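Local coordinates for protein glycoside hydrolase family 31 (Trueperella pyogenes, PDB 5I0F) that degrades cycloalternan as a glycoside hydrolase of family 31, probably by a retaining mechanism that passes through a covalent glycosyl-enzyme intermediate, at residues G301-T306 against H595-P600; N305-V310 against G365-P370; R318-P323 against L621-T626; G567-A572 against E611-G616. All coordinates share one frame; numbering follows the deposited sequence.

All four contacts lie within the family 31 TIM-barrel domain. From the N terminus, the loop after strand 297-300 supplies 301-306 to interaction 1, which closes a long loop by joining the loops that follow the first and eighth barrel strands. Interaction 2 shares N305 and T306 with it and closes a short loop, tying the start of helix 307-320 to the segment ahead of helix 370-379. The other end of helix 307-320 enters interaction 3, against helix 617-646; its segments alternate with those of interactions 1 and 2, and it crosses both. Interaction 4, between 567-572 and 611-616, nests inside interaction 3 and crosses interaction 1, which it touches through P600 and Q612.

Interaction 1 (G301-T306 against H595-P600). With GLC (alpha-D-glucopyranose), chain C.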
loop_
_atom_site.group_PDB
_atom_site.type_symbol
_atom_site.label_atom_id
_atom_site.label_comp_id
_atom_site.label_asym_id
_atom_site.label_seq_id
_atom_site.Cartn_x
_atom_site.Cartn_y
_atom_site.Cartn_z
ATOM N N GLY A 301 3.918 19.165 0.672
ATOM C CA GLY A 301 2.652 19.741 1.110
ATOM C C GLY A 301 1.717 19.835 -0.069
ATOM O O GLY A 301 2.035 20.500 -1.064
ATOM N N ASN A 302 0.565 19.178 0.004
ATOM C CA ASN A 302 -0.323 19.171 -1.155
ATOM C C ASN A 302 -0.787 20.581 -1.592
ATOM O O ASN A 302 -1.065 20.792 -2.774
ATOM C CB ASN A 302 -1.528 18.250 -0.944
ATOM C CG ASN A 302 -2.371 18.122 -2.207
ATOM O OD1 ASN A 302 -3.357 18.869 -2.399
ATOM N ND2 ASN A 302 -1.970 17.238 -3.094
ATOM N N GLU A 303 -0.836 21.543 -0.651
ATOM C CA GLU A 303 -1.306 22.894 -0.967
ATOM C C GLU A 303 -0.219 23.826 -1.481
ATOM O O GLU A 303 -0.465 25.013 -1.626
ATOM C CB GLU A 303 -2.079 23.493 0.229
ATOM C CG GLU A 303 -3.322 22.657 0.481
ATOM C CD GLU A 303 -4.316 23.250 1.448
ATOM O OE1 GLU A 303 -5.467 22.784 1.396
ATOM O OE2 GLU A 303 -3.970 24.114 2.276
ATOM N N TRP A 304 0.973 23.296 -1.766
ATOM C CA TRP A 304 1.989 24.079 -2.476
ATOM C C TRP A 304 1.713 23.892 -3.964
ATOM O O TRP A 304 2.312 23.029 -4.606
ATOM C CB TRP A 304 3.383 23.602 -2.136
ATOM C CG TRP A 304 3.695 23.661 -0.682
ATOM C CD1 TRP A 304 3.054 24.389 0.286
ATOM C CD2 TRP A 304 4.771 23.008 -0.044
ATOM N NE1 TRP A 304 3.646 24.185 1.502
ATOM C CE2 TRP A 304 4.700 23.326 1.333
ATOM C CE3 TRP A 304 5.789 22.161 -0.492
ATOM C CZ2 TRP A 304 5.625 22.852 2.256
ATOM C CZ3 TRP A 304 6.717 21.680 0.452
ATOM C CH2 TRP A 304 6.614 22.025 1.798
ATOM N N ASN A 305 0.787 24.688 -4.485
ATOM C CA ASN A 305 0.261 24.473 -5.833
ATOM C C ASN A 305 0.603 25.589 -6.820
ATOM O O ASN A 305 -0.037 25.717 -7.865
ATOM C CB ASN A 305 -1.227 24.161 -5.811
ATOM C CG ASN A 305 -2.095 25.370 -5.517
ATOM O OD1 ASN A 305 -1.682 26.316 -4.837
ATOM N ND2 ASN A 305 -3.320 25.336 -6.024
ATOM N N THR A 306 1.617 26.374 -6.484
ATOM C CA THR A 306 2.140 27.401 -7.371
ATOM C C THR A 306 3.625 27.440 -7.160
ATOM O O THR A 306 4.135 27.010 -6.104
ATOM C CB THR A 306 1.576 28.834 -7.101
ATOM O OG1 THR A 306 2.028 29.322 -5.835
ATOM C CG2 THR A 306 0.076 28.870 -7.135
ATOM N N HIS A 595 -6.653 20.320 1.721
ATOM C CA HIS A 595 -7.657 20.903 2.636
ATOM C C HIS A 595 -8.425 22.069 1.944
ATOM O O HIS A 595 -8.923 22.994 2.613
ATOM C CB HIS A 595 -6.886 21.344 3.884
ATOM C CG HIS A 595 -7.723 21.935 4.972
ATOM N ND1 HIS A 595 -7.380 23.118 5.597
ATOM C CD2 HIS A 595 -8.860 21.503 5.566
ATOM C CE1 HIS A 595 -8.275 23.387 6.527
ATOM N NE2 HIS A 595 -9.189 22.432 6.520
ATOM N N HIS A 596 -8.531 22.014 0.605
ATOM C CA HIS A 596 -9.236 23.024 -0.205
ATOM C C HIS A 596 -8.746 24.454 0.028
ATOM O O HIS A 596 -9.505 25.408 -0.119
ATOM C CB HIS A 596 -10.770 22.921 0.026
ATOM C CG HIS A 596 -11.360 21.618 -0.405
ATOM N ND1 HIS A 596 -11.844 21.408 -1.682
ATOM C CD2 HIS A 596 -11.544 20.454 0.261
ATOM C CE1 HIS A 596 -12.289 20.169 -1.786
ATOM N NE2 HIS A 596 -12.115 19.569 -0.622
ATOM N N HIS A 597 -7.465 24.599 0.386
ATOM C CA HIS A 597 -6.877 25.877 0.770
ATOM C C HIS A 597 -7.728 26.661 1.790
ATOM O O HIS A 597 -7.780 27.885 1.752
ATOM C CB HIS A 597 -6.571 26.706 -0.487
ATOM C CG HIS A 597 -5.531 26.072 -1.354
ATOM N ND1 HIS A 597 -4.285 26.627 -1.553
ATOM C CD2 HIS A 597 -5.535 24.894 -2.022
ATOM C CE1 HIS A 597 -3.573 25.824 -2.323
ATOM N NE2 HIS A 597 -4.305 24.763 -2.613
ATOM N N GLU A 598 -8.365 25.928 2.702
ATOM C CA GLU A 598 -9.148 26.520 3.783
ATOM C C GLU A 598 -8.235 27.004 4.887
ATOM O O GLU A 598 -7.027 26.737 4.894
ATOM C CB GLU A 598 -10.166 25.503 4.333
ATOM C CG GLU A 598 -11.315 25.272 3.371
ATOM C CD GLU A 598 -12.118 24.020 3.627
ATOM O OE1 GLU A 598 -11.993 23.404 4.713
ATOM O OE2 GLU A 598 -12.917 23.669 2.720
ATOM N N LEU A 599 -8.813 27.745 5.818
ATOM C CA LEU A 599 -8.075 28.223 6.973
ATOM C C LEU A 599 -8.319 27.281 8.151
ATOM O O LEU A 599 -9.410 26.700 8.231
ATOM C CB LEU A 599 -8.544 29.630 7.330
ATOM C CG LEU A 599 -8.374 30.673 6.223
ATOM C CD1 LEU A 599 -8.948 32.005 6.698
ATOM C CD2 LEU A 599 -6.906 30.816 5.835
ATOM N N PRO A 600 -7.362 27.101 9.067
ATOM C CA PRO A 600 -5.995 27.610 8.999
ATOM C C PRO A 600 -5.125 26.709 8.126
ATOM O O PRO A 600 -5.559 25.621 7.731
ATOM C CB PRO A 600 -5.535 27.505 10.449
ATOM C CG PRO A 600 -6.229 26.257 10.949
ATOM C CD PRO A 600 -7.575 26.273 10.273
HETATM C C1 GLC C . -4.543 14.855 -3.906
HETATM C C2 GLC C . -6.018 14.818 -4.337
HETATM C C3 GLC C . -6.158 14.526 -5.825
HETATM C C4 GLC C . -5.267 15.462 -6.634
HETATM C C5 GLC C . -3.822 15.343 -6.154
HETATM C C6 GLC C . -2.866 16.251 -6.921
HETATM O O2 GLC C . -6.736 13.823 -3.595
HETATM O O3 GLC C . -7.530 14.660 -6.224
HETATM O O4 GLC C . -5.358 15.124 -8.026
HETATM O O5 GLC C . -3.770 15.695 -4.768
HETATM O O6 GLC C . -3.192 17.616 -6.692
HETATM O O HOH W 1 -3.290 22.320 -3.784
HETATM O O HOH W 2 -5.048 24.546 4.767
#
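E303 CA and H597 CA, 6.6 Å apart, are the nearest backbone pair where two loops meet: one follows the first strand of the TIM barrel in a type I turn from G301 to W304, the other follows the eighth. The seam thus joins the loops beyond the two strands where the barrel closes. The E303 carboxylate carries it. Its OE1 accepts from H595 N at 2.8 Å and from H597 N at 2.9 Å, the two amides arriving from opposite faces of the carboxylate plane. The extended E303 chain slides past H597 in the opposite direction, with its carboxylate stacked 18° from the ring plane, and E303 CB makes a CH-pi contact over the imidazole face. N305 comes tip to tip with the same ring, its OD1 3.2 Å from H597 CE1. Two waters fill in the polar network: one joins N302 O to H597 NE2, the other E303 OE2 to H595 ND1 and E598 O. Beside this seam lies the glycan pocket. N302, its CG anti to the backbone N (chi1 -174°), sends its amide into the site, and E330 OE1 also takes a bond from that nitrogen. N302 ND2 donates to the ring oxygen O5 of the bound glucose at 2.9 Å.

Interaction 2 (N305-V310 against G365-P370); sequences NTQSLV and GAWPDP
A366 O is gripped twice: Q307 N donates to it at 2.9 Å, nearly straight and almost along the C=O axis, and a water that accepts from S308 N donates to it as well. Both amides belong to the first turn of helix 307-320, the first helix of the TIM barrel, whose N-cap is T306. The cap is made by T306 OG1, set between the backbone N and carbonyl carbon (chi1 67°), which accepts from L309 N at 2.9 Å. T306 C and Q307 N sit over one face of the W367 indole, at 3.4 Å and 3.3 Å above its plane and offset toward the rim, while V310 CG2 touches the edge at CH2. F341 meets W367 edge-to-face. The extended Q307 side chain runs on past the indole to the next helix start, where D369 is the N-cap of helix 370-379, its OD1 bonded to G372 N. D369 N donates to Q307 OE1 in the carbonyl plane, on a lone pair, at 3.0 Å; the return bond from Q307 NE2 to D369 O is weak. At the indole edge, W367 NE1 donates at 3.0 Å to an in-plane water that in turn donates to N305 O.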
loop_
_atom_site.group_PDB
_atom_site.type_symbol
_atom_site.label_atom_id
_atom_site.label_comp_id
_atom_site.label_asym_id
_atom_site.label_seq_id
_atom_site.Cartn_x
_atom_site.Cartn_y
_atom_site.Cartn_z
ATOM N N ASN A 305 0.787 24.688 -4.485
ATOM C CA ASN A 305 0.261 24.473 -5.833
ATOM C C ASN A 305 0.603 25.589 -6.820
ATOM O O ASN A 305 -0.037 25.717 -7.865
ATOM C CB ASN A 305 -1.227 24.161 -5.811
ATOM C CG ASN A 305 -2.095 25.370 -5.517
ATOM O OD1 ASN A 305 -1.682 26.316 -4.837
ATOM N ND2 ASN A 305 -3.320 25.336 -6.024
ATOM N N THR A 306 1.617 26.374 -6.484
ATOM C CA THR A 306 2.140 27.401 -7.371
ATOM C C THR A 306 3.625 27.440 -7.160
ATOM O O THR A 306 4.135 27.010 -6.104
ATOM C CB THR A 306 1.576 28.834 -7.101
ATOM O OG1 THR A 306 2.028 29.322 -5.835
ATOM C CG2 THR A 306 0.076 28.870 -7.135
ATOM N N GLN A 307 4.315 27.986 -8.150
ATOM C CA GLN A 307 5.765 28.149 -8.076
ATOM C C GLN A 307 6.133 29.056 -6.909
ATOM O O GLN A 307 7.118 28.809 -6.180
ATOM C CB GLN A 307 6.279 28.703 -9.416
ATOM C CG GLN A 307 7.789 28.636 -9.603
ATOM C CD GLN A 307 8.212 28.926 -11.041
ATOM O OE1 GLN A 307 7.477 28.611 -12.008
ATOM N NE2 GLN A 307 9.408 29.498 -11.198
ATOM N N SER A 308 5.329 30.102 -6.719
ATOM C CA SER A 308 5.493 30.994 -5.584
ATOM C C SER A 308 5.393 30.275 -4.241
ATOM O O SER A 308 6.218 30.503 -3.347
ATOM C CB SER A 308 4.448 32.118 -5.638
ATOM O OG SER A 308 4.684 33.045 -4.612
ATOM N N LEU A 309 4.388 29.414 -4.084
ATOM C CA LEU A 309 4.232 28.692 -2.808
ATOM C C LEU A 309 5.382 27.717 -2.527
ATOM O O LEU A 309 5.818 27.595 -1.387
ATOM C CB LEU A 309 2.888 27.986 -2.736
ATOM C CG LEU A 309 1.705 28.938 -2.585
ATOM C CD1 LEU A 309 0.406 28.248 -2.996
ATOM C CD2 LEU A 309 1.619 29.489 -1.163
ATOM N N VAL A 310 5.883 27.042 -3.563
ATOM C CA VAL A 310 7.001 26.109 -3.397
ATOM C C VAL A 310 8.250 26.883 -2.968
ATOM O O VAL A 310 8.907 26.542 -1.961
ATOM C CB VAL A 310 7.286 25.283 -4.669
ATOM C CG1 VAL A 310 8.581 24.499 -4.519
ATOM C CG2 VAL A 310 6.126 24.342 -4.979
ATOM N N GLY A 365 0.667 33.121 -14.549
ATOM C CA GLY A 365 0.137 31.798 -14.238
ATOM C C GLY A 365 0.747 31.184 -12.991
ATOM O O GLY A 365 1.615 31.771 -12.350
ATOM N N ALA A 366 0.283 29.994 -12.640
ATOM C CA ALA A 366 0.708 29.348 -11.412
ATOM C C ALA A 366 2.180 28.934 -11.467
ATOM O O ALA A 366 2.850 28.944 -10.425
ATOM C CB ALA A 366 -0.167 28.142 -11.122
ATOM N N TRP A 367 2.666 28.585 -12.667
ATOM C CA TRP A 367 4.059 28.159 -12.885
ATOM C C TRP A 367 4.680 28.952 -14.063
ATOM O O TRP A 367 4.698 28.472 -15.187
ATOM C CB TRP A 367 4.132 26.632 -13.145
ATOM C CG TRP A 367 3.405 25.843 -12.082
ATOM C CD1 TRP A 367 2.111 25.468 -12.111
ATOM C CD2 TRP A 367 3.934 25.386 -10.841
ATOM N NE1 TRP A 367 1.786 24.807 -10.961
ATOM C CE2 TRP A 367 2.894 24.728 -10.165
ATOM C CE3 TRP A 367 5.197 25.451 -10.232
ATOM C CZ2 TRP A 367 3.054 24.173 -8.898
ATOM C CZ3 TRP A 367 5.365 24.865 -8.987
ATOM C CH2 TRP A 367 4.298 24.249 -8.324
ATOM N N PRO A 368 5.199 30.172 -13.794
ATOM C CA PRO A 368 5.733 30.997 -14.879
ATOM C C PRO A 368 7.023 30.482 -15.499
ATOM O O PRO A 368 7.317 30.845 -16.624
ATOM C CB PRO A 368 5.932 32.384 -14.222
ATOM C CG PRO A 368 6.006 32.103 -12.778
ATOM C CD PRO A 368 5.130 30.925 -12.526
ATOM N N ASP A 369 7.776 29.642 -14.798
ATOM C CA ASP A 369 9.019 29.084 -15.366
ATOM C C ASP A 369 9.412 27.826 -14.577
ATOM O O ASP A 369 10.312 27.859 -13.740
ATOM C CB ASP A 369 10.102 30.186 -15.318
ATOM C CG ASP A 369 11.370 29.837 -16.090
ATOM O OD1 ASP A 369 11.547 28.700 -16.566
ATOM O OD2 ASP A 369 12.237 30.731 -16.173
ATOM N N PRO A 370 8.707 26.697 -14.821
ATOM C CA PRO A 370 9.029 25.507 -14.040
ATOM C C PRO A 370 10.470 25.041 -14.261
ATOM O O PRO A 370 11.125 24.615 -13.310
ATOM C CB PRO A 370 7.988 24.461 -14.507
ATOM C CG PRO A 370 7.421 25.000 -15.770
ATOM C CD PRO A 370 7.551 26.491 -15.704
HETATM O O HOH W 3 -0.780 23.876 -9.770
HETATM O O HOH W 4 3.598 31.147 -8.898
#

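Interaction 3 (R318-P323 against L621-T626); sequences RNEGIP and LARHYT
I322 packs its apolar branches into the buried part of this contact, where the turn leaving helix 307-320 lies against helix 617-646 on the outside of the TIM barrel. I322 CG1 meets R623 CG at 3.6 Å, the two side chains crossing at about a right angle. I322 CD1 reaches A622 CB at 4.0 Å, and I322 CG2 packs against T626. The T626 hydroxyl is turned back into its own helix, donating to A622 O, which also takes T626 N on the opposite face of its plane. Its methyl, T626 CG2, sits 3.7 Å from P323 CD.

The partly exposed side is polar and watered, yet firmly bonded. The helix ends at G321 in a Schellman motif, and there one nitrogen, R623 NH2, donates twice: to the backbone E320 O and, in a salt bridge, to E320 OE1, both at 2.8 Å. Each acceptor lies within a few degrees of the guanidinium plane. The bend at chi2 (-70°) brings E320 CD round toward the arginine, which meets the anti lone pair of OE1. One water bridges E320 OE1 and, weakly, R623 NH1; another joins G321 O to R623 O.

D620 also pairs with R623 NH1, and R316 with E320 OE2, making a row of alternating charges. That pattern probably favours the charged forms of both groups, while the bond to E320 O ties the arginine to the helix end.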
loop_
_atom_site.group_PDB
_atom_site.type_symbol
_atom_site.label_atom_id
_atom_site.label_comp_id
_atom_site.label_asym_id
_atom_site.label_seq_id
_atom_site.Cartn_x
_atom_site.Cartn_y
_atom_site.Cartn_z
ATOM N N ARG A 318 15.838 27.589 4.024
ATOM C CA ARG A 318 17.171 28.174 3.974
ATOM C C ARG A 318 17.337 29.243 5.064
ATOM O O ARG A 318 18.338 29.251 5.789
ATOM C CB ARG A 318 17.399 28.773 2.581
ATOM C CG ARG A 318 18.685 29.580 2.424
ATOM C CD ARG A 318 18.525 30.628 1.326
ATOM N NE ARG A 318 19.179 30.229 0.091
ATOM C CZ ARG A 318 18.889 30.697 -1.134
ATOM N NH1 ARG A 318 17.894 31.572 -1.364
ATOM N NH2 ARG A 318 19.607 30.259 -2.154
ATOM N N ASN A 319 16.360 30.136 5.183
ATOM C CA ASN A 319 16.460 31.211 6.188
ATOM C C ASN A 319 16.410 30.696 7.611
ATOM O O ASN A 319 17.027 31.284 8.491
ATOM C CB ASN A 319 15.383 32.257 5.972
ATOM C CG ASN A 319 15.621 33.061 4.722
ATOM O OD1 ASN A 319 16.767 33.302 4.331
ATOM N ND2 ASN A 319 14.554 33.477 4.083
ATOM N N GLU A 320 15.688 29.599 7.833
ATOM C CA GLU A 320 15.641 28.989 9.156
ATOM C C GLU A 320 16.835 28.055 9.461
ATOM O O GLU A 320 16.950 27.575 10.571
ATOM C CB GLU A 320 14.304 28.258 9.369
ATOM C CG GLU A 320 13.065 29.159 9.359
ATOM C CD GLU A 320 12.930 30.076 10.571
ATOM O OE1 GLU A 320 13.723 29.982 11.530
ATOM O OE2 GLU A 320 11.988 30.894 10.572
ATOM N N GLY A 321 17.705 27.787 8.494
ATOM C CA GLY A 321 18.783 26.800 8.689
ATOM C C GLY A 321 18.318 25.367 8.918
ATOM O O GLY A 321 18.919 24.645 9.709
ATOM N N ILE A 322 17.241 24.968 8.228
ATOM C CA ILE A 322 16.696 23.612 8.284
ATOM C C ILE A 322 16.800 23.099 6.849
ATOM O O ILE A 322 15.902 23.329 6.056
ATOM C CB ILE A 322 15.234 23.601 8.834
ATOM C CG1 ILE A 322 15.240 24.130 10.272
ATOM C CG2 ILE A 322 14.635 22.200 8.818
ATOM C CD1 ILE A 322 13.896 24.598 10.789
ATOM N N PRO A 323 17.947 22.494 6.495
ATOM C CA PRO A 323 18.150 22.137 5.097
ATOM C C PRO A 323 17.221 21.019 4.634
ATOM O O PRO A 323 16.842 20.127 5.426
ATOM C CB PRO A 323 19.621 21.689 5.036
ATOM C CG PRO A 323 19.977 21.352 6.452
ATOM C CD PRO A 323 19.155 22.253 7.319
ATOM N N LEU A 621 13.869 22.904 17.600
ATOM C CA LEU A 621 13.920 21.431 17.611
ATOM C C LEU A 621 14.150 20.843 16.221
ATOM O O LEU A 621 14.929 19.912 16.077
ATOM C CB LEU A 621 12.646 20.832 18.212
ATOM C CG LEU A 621 12.867 19.645 19.135
ATOM C CD1 LEU A 621 13.654 20.082 20.398
ATOM C CD2 LEU A 621 11.541 19.000 19.535
ATOM N N ALA A 622 13.467 21.372 15.212
ATOM C CA ALA A 622 13.669 20.918 13.849
ATOM C C ALA A 622 15.087 21.222 13.346
ATOM O O ALA A 622 15.688 20.391 12.660
ATOM C CB ALA A 622 12.635 21.520 12.922
ATOM N N ARG A 623 15.624 22.395 13.716
ATOM C CA ARG A 623 17.026 22.725 13.431
ATOM C C ARG A 623 17.955 21.668 14.023
ATOM O O ARG A 623 18.814 21.130 13.319
ATOM C CB ARG A 623 17.411 24.126 13.974
ATOM C CG ARG A 623 17.201 25.290 13.015
ATOM C CD ARG A 623 17.818 26.605 13.530
ATOM N NE ARG A 623 16.920 27.301 14.464
ATOM C CZ ARG A 623 15.896 28.092 14.126
ATOM N NH1 ARG A 623 15.155 28.664 15.077
ATOM N NH2 ARG A 623 15.590 28.341 12.862
ATOM N N HIS A 624 17.762 21.382 15.316
ATOM C CA HIS A 624 18.549 20.382 16.056
ATOM C C HIS A 624 18.518 19.001 15.389
ATOM O O HIS A 624 19.565 18.423 15.081
ATOM C CB HIS A 624 18.045 20.320 17.516
ATOM C CG HIS A 624 18.506 19.128 18.294
ATOM N ND1 HIS A 624 19.823 18.922 18.639
ATOM C CD2 HIS A 624 17.810 18.103 18.839
ATOM C CE1 HIS A 624 19.927 17.802 19.335
ATOM N NE2 HIS A 624 18.716 17.288 19.477
ATOM N N TYR A 625 17.323 18.470 15.163
ATOM C CA TYR A 625 17.218 17.146 14.546
ATOM C C TYR A 625 17.656 17.117 13.074
ATOM O O TYR A 625 18.175 16.084 12.619
ATOM C CB TYR A 625 15.821 16.549 14.755
ATOM C CG TYR A 625 15.631 16.061 16.183
ATOM C CD1 TYR A 625 16.410 14.997 16.696
ATOM C CD2 TYR A 625 14.695 16.646 17.017
ATOM C CE1 TYR A 625 16.237 14.527 17.998
ATOM C CE2 TYR A 625 14.524 16.196 18.325
ATOM C CZ TYR A 625 15.311 15.158 18.823
ATOM O OH TYR A 625 15.113 14.715 20.124
ATOM N N THR A 626 17.498 18.219 12.341
ATOM C CA THR A 626 17.992 18.247 10.959
ATOM C C THR A 626 19.526 18.300 10.937
ATOM O O THR A 626 20.126 17.677 10.067
ATOM C CB THR A 626 17.281 19.281 10.056
ATOM O OG1 THR A 626 15.861 19.058 10.091
ATOM C CG2 THR A 626 17.685 19.119 8.616
HETATM O O HOH W 5 13.002 31.100 14.131
HETATM O O HOH W 6 19.425 22.059 10.729
#

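Interaction 4 (G567-A572 against E611-G616); sequences GPVPEA and EQTGCG
A572 CB packs against C615 CB at 3.6 Å, and C615 SG lies at 3.8 Å from the same methyl. T613 adds its own two branches: OG1 comes to 3.8 Å from A572 CB, while the methyl CG2 lies against the backbone of the facing segment, 3.6 Å from P570 O and 3.7 Å from A572 N. A little further back along both chains V569 meets Q612, the side chains crossing at about a right angle, with V569 CG2 at 3.6 Å from Q612 CB. No hydrogen bond spans the two segments, so the meeting is van der Waals packing, mostly of methyl and methylene groups. P570 O pays for this: it is buried by the contact and has no polar partner in the model.

These groups stand where a loop of the TIM barrel, running on from strand 558-561, turns into helix 572-583, with E571 at the N-cap position. Facing it, helix 606-613 ends in a Schellman motif at G614, whose positive phi suits glycine. The touching parts, 569-572 and 612-615, run only 12° apart.

Partners one turn back in the helix hold the polar ends of T613 and Q612. T613 OG1, between its backbone N and carbonyl carbon (chi1 62°), bonds to V609 O and takes a weak bond from C615 N, leaving CG2 turned to the loop. Q612 NE2 bonds to N608 OD1, its chain bent at chi2. On the loop side E571 OE1 takes a bond from W537 NE1, and R604 NH1 reaches G567 O. L618 of helix 617-646 packs on both A572 and T613.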
loop_
_atom_site.group_PDB
_atom_site.type_symbol
_atom_site.label_atom_id
_atom_site.label_comp_id
_atom_site.label_asym_id
_atom_site.label_seq_id
_atom_site.Cartn_x
_atom_site.Cartn_y
_atom_site.Cartn_z
ATOM N N GLY A 567 -5.874 16.086 8.824
ATOM C CA GLY A 567 -6.519 16.805 9.927
ATOM C C GLY A 567 -5.733 18.012 10.387
ATOM O O GLY A 567 -4.705 18.374 9.784
ATOM N N PRO A 568 -6.212 18.667 11.454
ATOM C CA PRO A 568 -5.452 19.754 12.065
ATOM C C PRO A 568 -3.989 19.349 12.297
ATOM O O PRO A 568 -3.696 18.166 12.427
ATOM C CB PRO A 568 -6.183 19.971 13.396
ATOM C CG PRO A 568 -7.596 19.626 13.075
ATOM C CD PRO A 568 -7.510 18.465 12.124
ATOM N N VAL A 569 -3.082 20.316 12.318
ATOM C CA VAL A 569 -1.670 19.982 12.590
ATOM C C VAL A 569 -1.529 19.146 13.895
ATOM O O VAL A 569 -2.314 19.313 14.829
ATOM C CB VAL A 569 -0.753 21.218 12.642
ATOM C CG1 VAL A 569 -0.813 21.994 11.322
ATOM C CG2 VAL A 569 -1.090 22.132 13.801
ATOM N N PRO A 570 -0.524 18.253 13.955
ATOM C CA PRO A 570 -0.291 17.505 15.171
ATOM C C PRO A 570 0.006 18.439 16.336
ATOM O O PRO A 570 0.577 19.510 16.129
ATOM C CB PRO A 570 0.949 16.663 14.829
ATOM C CG PRO A 570 1.607 17.390 13.733
ATOM C CD PRO A 570 0.475 17.921 12.928
ATOM N N GLU A 571 -0.406 18.040 17.533
ATOM C CA GLU A 571 -0.042 18.765 18.764
ATOM C C GLU A 571 1.483 18.828 18.857
ATOM O O GLU A 571 2.178 17.945 18.324
ATOM C CB GLU A 571 -0.640 18.074 20.009
ATOM C CG GLU A 571 0.100 16.811 20.487
ATOM C CD GLU A 571 -0.340 16.308 21.862
ATOM O OE1 GLU A 571 -0.607 15.093 22.022
ATOM O OE2 GLU A 571 -0.400 17.138 22.802
ATOM N N ALA A 572 1.997 19.843 19.549
ATOM C CA ALA A 572 3.444 20.122 19.525
ATOM C C ALA A 572 4.252 18.904 19.972
ATOM O O ALA A 572 5.260 18.587 19.371
ATOM C CB ALA A 572 3.783 21.328 20.412
ATOM N N GLU A 611 3.456 27.772 14.795
ATOM C CA GLU A 611 2.452 28.851 14.799
ATOM C C GLU A 611 1.107 28.349 15.335
ATOM O O GLU A 611 0.540 28.979 16.242
ATOM C CB GLU A 611 2.289 29.458 13.394
ATOM C CG GLU A 611 1.103 30.416 13.168
ATOM C CD GLU A 611 1.133 31.658 14.046
ATOM O OE1 GLU A 611 2.240 32.163 14.358
ATOM O OE2 GLU A 611 0.034 32.155 14.410
ATOM N N GLN A 612 0.605 27.240 14.786
ATOM C CA GLN A 612 -0.740 26.761 15.138
ATOM C C GLN A 612 -0.789 26.217 16.558
ATOM O O GLN A 612 -1.827 26.325 17.202
ATOM C CB GLN A 612 -1.260 25.668 14.206
ATOM C CG GLN A 612 -1.284 25.928 12.710
ATOM C CD GLN A 612 -1.979 27.192 12.301
ATOM O OE1 GLN A 612 -2.876 27.682 12.977
ATOM N NE2 GLN A 612 -1.579 27.726 11.151
ATOM N N THR A 613 0.320 25.652 17.061
ATOM C CA THR A 613 0.354 25.117 18.417
ATOM C C THR A 613 0.790 26.114 19.477
ATOM O O THR A 613 0.752 25.792 20.640
ATOM C CB THR A 613 1.270 23.862 18.537
ATOM O OG1 THR A 613 2.617 24.207 18.204
ATOM C CG2 THR A 613 0.780 22.728 17.640
ATOM N N GLY A 614 1.219 27.307 19.077
ATOM C CA GLY A 614 1.830 28.255 19.998
ATOM C C GLY A 614 3.143 27.764 20.596
ATOM O O GLY A 614 3.532 28.246 21.644
ATOM N N CYS A 615 3.822 26.806 19.948
ATOM C CA CYS A 615 5.034 26.214 20.512
ATOM C C CYS A 615 6.245 26.599 19.685
ATOM O O CYS A 615 6.685 25.860 18.791
ATOM C CB CYS A 615 4.918 24.694 20.627
ATOM S SG CYS A 615 6.383 23.964 21.393
ATOM N N GLY A 616 6.781 27.772 19.999
ATOM C CA GLY A 616 7.846 28.368 19.206
ATOM C C GLY A 616 9.115 27.532 19.177
ATOM O O GLY A 616 9.788 27.499 18.161
#